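Local coordinates for protein metallocarboxypeptidase (Trypanosoma cruzi, PDB 3DWC) that probably removes single amino acids from the C-terminal end of peptides, with broad specificity except for proline, as a metal-dependent M32-family carboxypeptidase, at residues Leu182-Leu186 against Leu356-Leu360; Glu188-Lys192 against Tyr500-Arg504. All coordinates share one frame; numbering follows the deposited sequence.

Contact 1: Leu182-Leu186 against Leu356-Leu360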
loop_
_atom_site.group_PDB
_atom_site.type_symbol
_atom_site.label_atom_id
_atom_site.label_comp_id
_atom_site.label_asym_id
_atom_site.label_seq_id
_atom_site.Cartn_x
_atom_site.Cartn_y
_atom_site.Cartn_z
ATOM N N LEU B 182 -21.431 16.145 35.952
ATOM C CA LEU B 182 -20.860 14.831 35.647
ATOM C C LEU B 182 -20.059 14.231 36.786
ATOM O O LEU B 182 -20.249 13.059 37.062
ATOM C CB LEU B 182 -20.068 14.814 34.316
ATOM C CG LEU B 182 -19.463 13.483 33.836
ATOM C CD1 LEU B 182 -20.492 12.329 33.918
ATOM C CD2 LEU B 182 -18.926 13.637 32.414
ATOM N N PRO B 183 -19.183 15.018 37.471
ATOM C CA PRO B 183 -18.527 14.472 38.684
ATOM C C PRO B 183 -19.482 13.891 39.758
ATOM O O PRO B 183 -19.219 12.801 40.300
ATOM C CB PRO B 183 -17.743 15.666 39.221
ATOM C CG PRO B 183 -17.424 16.465 37.964
ATOM C CD PRO B 183 -18.701 16.379 37.171
ATOM N N GLU B 184 -20.604 14.561 40.022
ATOM C CA GLU B 184 -21.592 13.975 40.935
ATOM C C GLU B 184 -22.403 12.807 40.334
ATOM O O GLU B 184 -22.848 11.909 41.056
ATOM C CB GLU B 184 -22.511 15.044 41.501
ATOM C CG GLU B 184 -21.824 15.885 42.564
ATOM C CD GLU B 184 -21.432 15.063 43.810
ATOM O OE1 GLU B 184 -22.149 14.075 44.130
ATOM O OE2 GLU B 184 -20.427 15.428 44.476
ATOM N N LEU B 185 -22.568 12.795 39.030
ATOM C CA LEU B 185 -23.291 11.697 38.384
ATOM C C LEU B 185 -22.469 10.433 38.522
ATOM O O LEU B 185 -23.025 9.368 38.780
ATOM C CB LEU B 185 -23.550 11.991 36.917
ATOM C CG LEU B 185 -24.254 10.886 36.092
ATOM C CD1 LEU B 185 -25.526 10.477 36.785
ATOM C CD2 LEU B 185 -24.556 11.347 34.696
ATOM N N LEU B 186 -21.154 10.564 38.331
ATOM C CA LEU B 186 -20.259 9.432 38.442
ATOM C C LEU B 186 -20.363 8.826 39.862
ATOM O O LEU B 186 -20.551 7.606 40.032
ATOM C CB LEU B 186 -18.822 9.825 38.083
ATOM C CG LEU B 186 -17.750 8.764 38.393
ATOM C CD1 LEU B 186 -18.087 7.363 37.760
ATOM C CD2 LEU B 186 -16.380 9.236 37.918
ATOM N N LEU B 356 -18.848 6.517 30.770
ATOM C CA LEU B 356 -19.200 7.567 31.722
ATOM C C LEU B 356 -17.996 8.381 32.192
ATOM O O LEU B 356 -18.081 9.605 32.326
ATOM C CB LEU B 356 -19.973 6.952 32.910
ATOM C CG LEU B 356 -20.657 7.861 33.938
ATOM C CD1 LEU B 356 -21.793 8.724 33.378
ATOM C CD2 LEU B 356 -21.208 7.027 35.087
ATOM N N CYS B 357 -16.865 7.710 32.411
ATOM C CA CYS B 357 -15.663 8.344 32.964
ATOM C C CYS B 357 -14.895 9.096 31.933
ATOM O O CYS B 357 -14.247 10.094 32.216
ATOM C CB CYS B 357 -14.739 7.292 33.565
ATOM S SG CYS B 357 -15.420 6.551 35.051
ATOM N N TYR B 358 -14.935 8.577 30.723
ATOM C CA TYR B 358 -14.200 9.125 29.599
ATOM C C TYR B 358 -14.257 10.684 29.460
ATOM O O TYR B 358 -13.209 11.336 29.411
ATOM C CB TYR B 358 -14.633 8.410 28.322
ATOM C CG TYR B 358 -13.639 8.561 27.215
ATOM C CD1 TYR B 358 -12.788 7.518 26.872
ATOM C CD2 TYR B 358 -13.497 9.766 26.557
ATOM C CE1 TYR B 358 -11.861 7.665 25.875
ATOM C CE2 TYR B 358 -12.587 9.910 25.557
ATOM C CZ TYR B 358 -11.775 8.866 25.224
ATOM O OH TYR B 358 -10.873 9.040 24.226
ATOM N N PRO B 359 -15.450 11.281 29.416
ATOM C CA PRO B 359 -15.518 12.739 29.301
ATOM C C PRO B 359 -14.795 13.512 30.427
ATOM O O PRO B 359 -14.358 14.639 30.206
ATOM C CB PRO B 359 -17.011 13.015 29.388
ATOM C CG PRO B 359 -17.602 11.831 30.002
ATOM C CD PRO B 359 -16.794 10.706 29.447
ATOM N N LEU B 360 -14.722 12.932 31.618
ATOM C CA LEU B 360 -13.984 13.545 32.701
ATOM C C LEU B 360 -12.467 13.647 32.371
ATOM O O LEU B 360 -11.845 14.668 32.662
ATOM C CB LEU B 360 -14.263 12.803 33.998
ATOM C CG LEU B 360 -15.708 13.010 34.449
ATOM C CD1 LEU B 360 -16.109 12.021 35.543
ATOM C CD2 LEU B 360 -15.952 14.464 34.881
#

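Contact 2: Glu188-Lys192 against Tyr500-Arg504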
loop_
_atom_site.group_PDB
_atom_site.type_symbol
_atom_site.label_atom_id
_atom_site.label_comp_id
_atom_site.label_asym_id
_atom_site.label_seq_id
_atom_site.Cartn_x
_atom_site.Cartn_y
_atom_site.Cartn_z
ATOM N N GLU B 188 -22.750 9.139 42.034
ATOM C CA GLU B 188 -24.071 8.565 42.244
ATOM C C GLU B 188 -24.180 7.166 41.630
ATOM O O GLU B 188 -24.751 6.268 42.224
ATOM C CB GLU B 188 -25.132 9.452 41.611
ATOM C CG GLU B 188 -26.549 8.960 41.863
ATOM C CD GLU B 188 -27.625 9.893 41.358
ATOM O OE1 GLU B 188 -28.733 9.831 41.929
ATOM O OE2 GLU B 188 -27.384 10.684 40.418
ATOM N N VAL B 189 -23.626 7.015 40.433
ATOM C CA VAL B 189 -23.667 5.749 39.696
ATOM C C VAL B 189 -22.855 4.702 40.432
ATOM O O VAL B 189 -23.345 3.605 40.656
ATOM C CB VAL B 189 -23.186 5.928 38.264
ATOM C CG1 VAL B 189 -23.036 4.567 37.557
ATOM C CG2 VAL B 189 -24.179 6.795 37.519
ATOM N N GLN B 190 -21.641 5.067 40.842
ATOM C CA GLN B 190 -20.811 4.191 41.660
ATOM C C GLN B 190 -21.502 3.660 42.917
ATOM O O GLN B 190 -21.458 2.458 43.187
ATOM C CB GLN B 190 -19.517 4.885 42.056
ATOM C CG GLN B 190 -18.453 4.890 40.966
ATOM C CD GLN B 190 -17.194 5.593 41.417
ATOM O OE1 GLN B 190 -16.143 4.967 41.568
ATOM N NE2 GLN B 190 -17.298 6.890 41.691
ATOM N N GLU B 191 -22.144 4.541 43.673
ATOM C CA GLU B 191 -22.737 4.127 44.925
ATOM C C GLU B 191 -23.988 3.273 44.698
ATOM O O GLU B 191 -24.231 2.329 45.448
ATOM C CB GLU B 191 -22.964 5.335 45.860
ATOM C CG GLU B 191 -24.355 5.921 45.858
ATOM C CD GLU B 191 -24.394 7.377 46.344
ATOM O OE1 GLU B 191 -23.353 7.857 46.892
ATOM O OE2 GLU B 191 -25.470 8.039 46.140
ATOM N N LYS B 192 -24.748 3.585 43.650
ATOM C CA LYS B 192 -25.885 2.763 43.229
ATOM C C LYS B 192 -25.448 1.343 42.845
ATOM O O LYS B 192 -26.085 0.371 43.227
ATOM C CB LYS B 192 -26.588 3.394 42.025
ATOM C CG LYS B 192 -27.813 2.598 41.502
ATOM C CD LYS B 192 -28.095 2.806 39.992
ATOM C CE LYS B 192 -29.549 2.334 39.615
ATOM N NZ LYS B 192 -29.752 1.943 38.168
ATOM N N TYR B 500 -26.802 4.948 32.876
ATOM C CA TYR B 500 -26.035 4.541 34.055
ATOM C C TYR B 500 -26.730 4.702 35.403
ATOM O O TYR B 500 -26.516 3.918 36.333
ATOM C CB TYR B 500 -24.647 5.173 34.028
ATOM C CG TYR B 500 -23.860 4.634 32.845
ATOM C CD1 TYR B 500 -23.266 3.373 32.897
ATOM C CD2 TYR B 500 -23.791 5.338 31.650
ATOM C CE1 TYR B 500 -22.578 2.872 31.813
ATOM C CE2 TYR B 500 -23.116 4.831 30.544
ATOM C CZ TYR B 500 -22.538 3.589 30.629
ATOM O OH TYR B 500 -21.871 3.054 29.558
ATOM N N ARG B 501 -27.533 5.743 35.519
ATOM C CA ARG B 501 -28.168 6.054 36.756
ATOM C C ARG B 501 -29.531 5.359 36.832
ATOM O O ARG B 501 -29.932 4.894 37.900
ATOM C CB ARG B 501 -28.281 7.569 36.890
ATOM C CG ARG B 501 -28.753 8.036 38.250
ATOM C CD ARG B 501 -30.099 8.635 38.152
ATOM N NE ARG B 501 -30.054 10.037 37.832
ATOM C CZ ARG B 501 -30.900 10.679 37.020
ATOM N NH1 ARG B 501 -31.854 10.071 36.321
ATOM N NH2 ARG B 501 -30.753 11.974 36.871
ATOM N N ASP B 502 -30.239 5.260 35.712
ATOM C CA ASP B 502 -31.552 4.590 35.683
ATOM C C ASP B 502 -31.528 3.191 35.030
ATOM O O ASP B 502 -32.568 2.531 34.939
ATOM C CB ASP B 502 -32.528 5.491 34.937
ATOM C CG ASP B 502 -32.578 6.882 35.530
ATOM O OD1 ASP B 502 -32.173 6.956 36.678
ATOM O OD2 ASP B 502 -32.968 7.889 34.868
ATOM N N ASP B 503 -30.371 2.736 34.559
ATOM C CA ASP B 503 -30.259 1.376 34.003
ATOM C C ASP B 503 -31.280 1.111 32.874
ATOM O O ASP B 503 -31.805 -0.011 32.746
ATOM C CB ASP B 503 -30.449 0.346 35.129
ATOM C CG ASP B 503 -30.006 -1.064 34.731
ATOM O OD1 ASP B 503 -28.984 -1.191 34.019
ATOM O OD2 ASP B 503 -30.669 -2.046 35.144
ATOM N N ARG B 504 -31.562 2.131 32.057
ATOM C CA ARG B 504 -32.654 2.028 31.070
ATOM C C ARG B 504 -32.221 1.464 29.701
ATOM O O ARG B 504 -33.057 1.257 28.805
ATOM C CB ARG B 504 -33.342 3.375 30.905
ATOM C CG ARG B 504 -34.054 3.848 32.204
ATOM C CD ARG B 504 -34.679 5.237 32.041
ATOM N NE ARG B 504 -35.469 5.269 30.812
ATOM C CZ ARG B 504 -36.059 6.345 30.299
ATOM N NH1 ARG B 504 -36.003 7.530 30.924
ATOM N NH2 ARG B 504 -36.726 6.215 29.162
HETATM O O HOH W 1 -28.971 12.150 38.810
#

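Contact 1: Leu182-Leu186 against Leu356-Leu360
Leu182 drives one methyl, CD2, against the ring of Pro359, and the 3.3 Å between Leu182 CD2 and Pro359 CG is tighter than usual van der Waals contact. The side chains cross at about a right angle, and CD2 meets both CG and CB of the proline. The same leucine serves two further neighbours with different atoms. Its branch carbon faces Leu360, with Leu182 CG 3.8 Å from Leu360 CD2, while the Leu182 and Leu356 side chains slide past each other in opposite directions, Leu182 CD1 ending 3.9 Å from Leu356 CD1. CB of Leu182 already points at the facing segment, and with chi1 at -177° CG lies opposite the backbone N and beside the carbonyl carbon, the position from which both methyls meet 356-360. One turn later Leu186 splits its methyls in a similar way: CD2 is 3.7 Å from Leu360 CD1, and CD1 is 3.9 Å from Cys357 SG. The contact thus joins the middle of helix 168-196 to the entry of helix 358-374 within the largely helical M32 carboxypeptidase fold, and leucines one turn apart on the first helix supply much of the surface. No hydrogen bond crosses between the segments; the polar backbone at the entry is served locally, Asp354 OD2 accepting from Cys357 N. Leu185, also buried, has a smaller share, with CD2 4.0 Å from Leu356 CD1, and is covered by Glu497 and Arg501 of helix 490-501. Packing is looser at partly exposed Pro183: its CB points away, and the ring meets Leu360 through CG and CD, with Pro183 CG 4.0 Å from Leu360 CD2.

Contact 2: Glu188-Lys192 against Tyr500-Arg504
Glu188 OE2 and Arg501 NE share a water: its oxygen is 2.7 Å from Glu188 OE2, to which it donates, and 2.6 Å from Arg501 NE, from which it accepts. The bridge belongs to a salt-bridge network of Glu188, Arg501 and Asp502, which pins the C-terminal end of helix 490-501 to helix 168-196. Direct pairing is long, 3.8 Å from Glu188 OE2 to Arg501 NE; the oxygen lies near the guanidinium plane, at its edge, but the carboxylate plane is turned 66° from it. Asp502 holds another part of that edge more directly: Arg501 NH1 points almost straight at Asp502 OD1 (3.2 Å, 176° at the hydrogen), using the syn side of the carboxylate, and the salt bridge closes at 2.8 Å from Arg501 NH1 to Asp502 OD2, a weak hydrogen bond by its angle. With a carboxylate and a water at its edge, the guanidinium is probably restricted in rotation. Deeper in, Val189 lays both methyls against Tyr500, with Val189 CG2 3.9 Å from Tyr500 CB, while the phenol leads away to hydrogen-bond Glu355. Lys192, its chain extended, reaches the end of helix 490-501, where Asp503 leaves helical geometry with positive phi (55°), and gives a weak hydrogen bond, 3.0 Å from Lys192 NZ to Arg501 O.

From the N terminus, the chain first passes along helix 168-196, which supplies 182-186 and, after a single residue, 188-192. Contact 1 closes at 356-360, ending a loop of 169 intervening residues that includes the metal-binding helices 259-276 and 294-309. Contact 2 closes only at 500-504, after 307 residues. Because 188-192 starts inside the first loop and its partner lies beyond it, the two closures cross. Helix 168-196 is thereby tied to both the start of helix 358-374 and the end of helix 490-501. The sites also touch: Leu356 CD2 lies 3.8 Å from Val189 CG2, and the centres of the two contacts are about 11 Å apart.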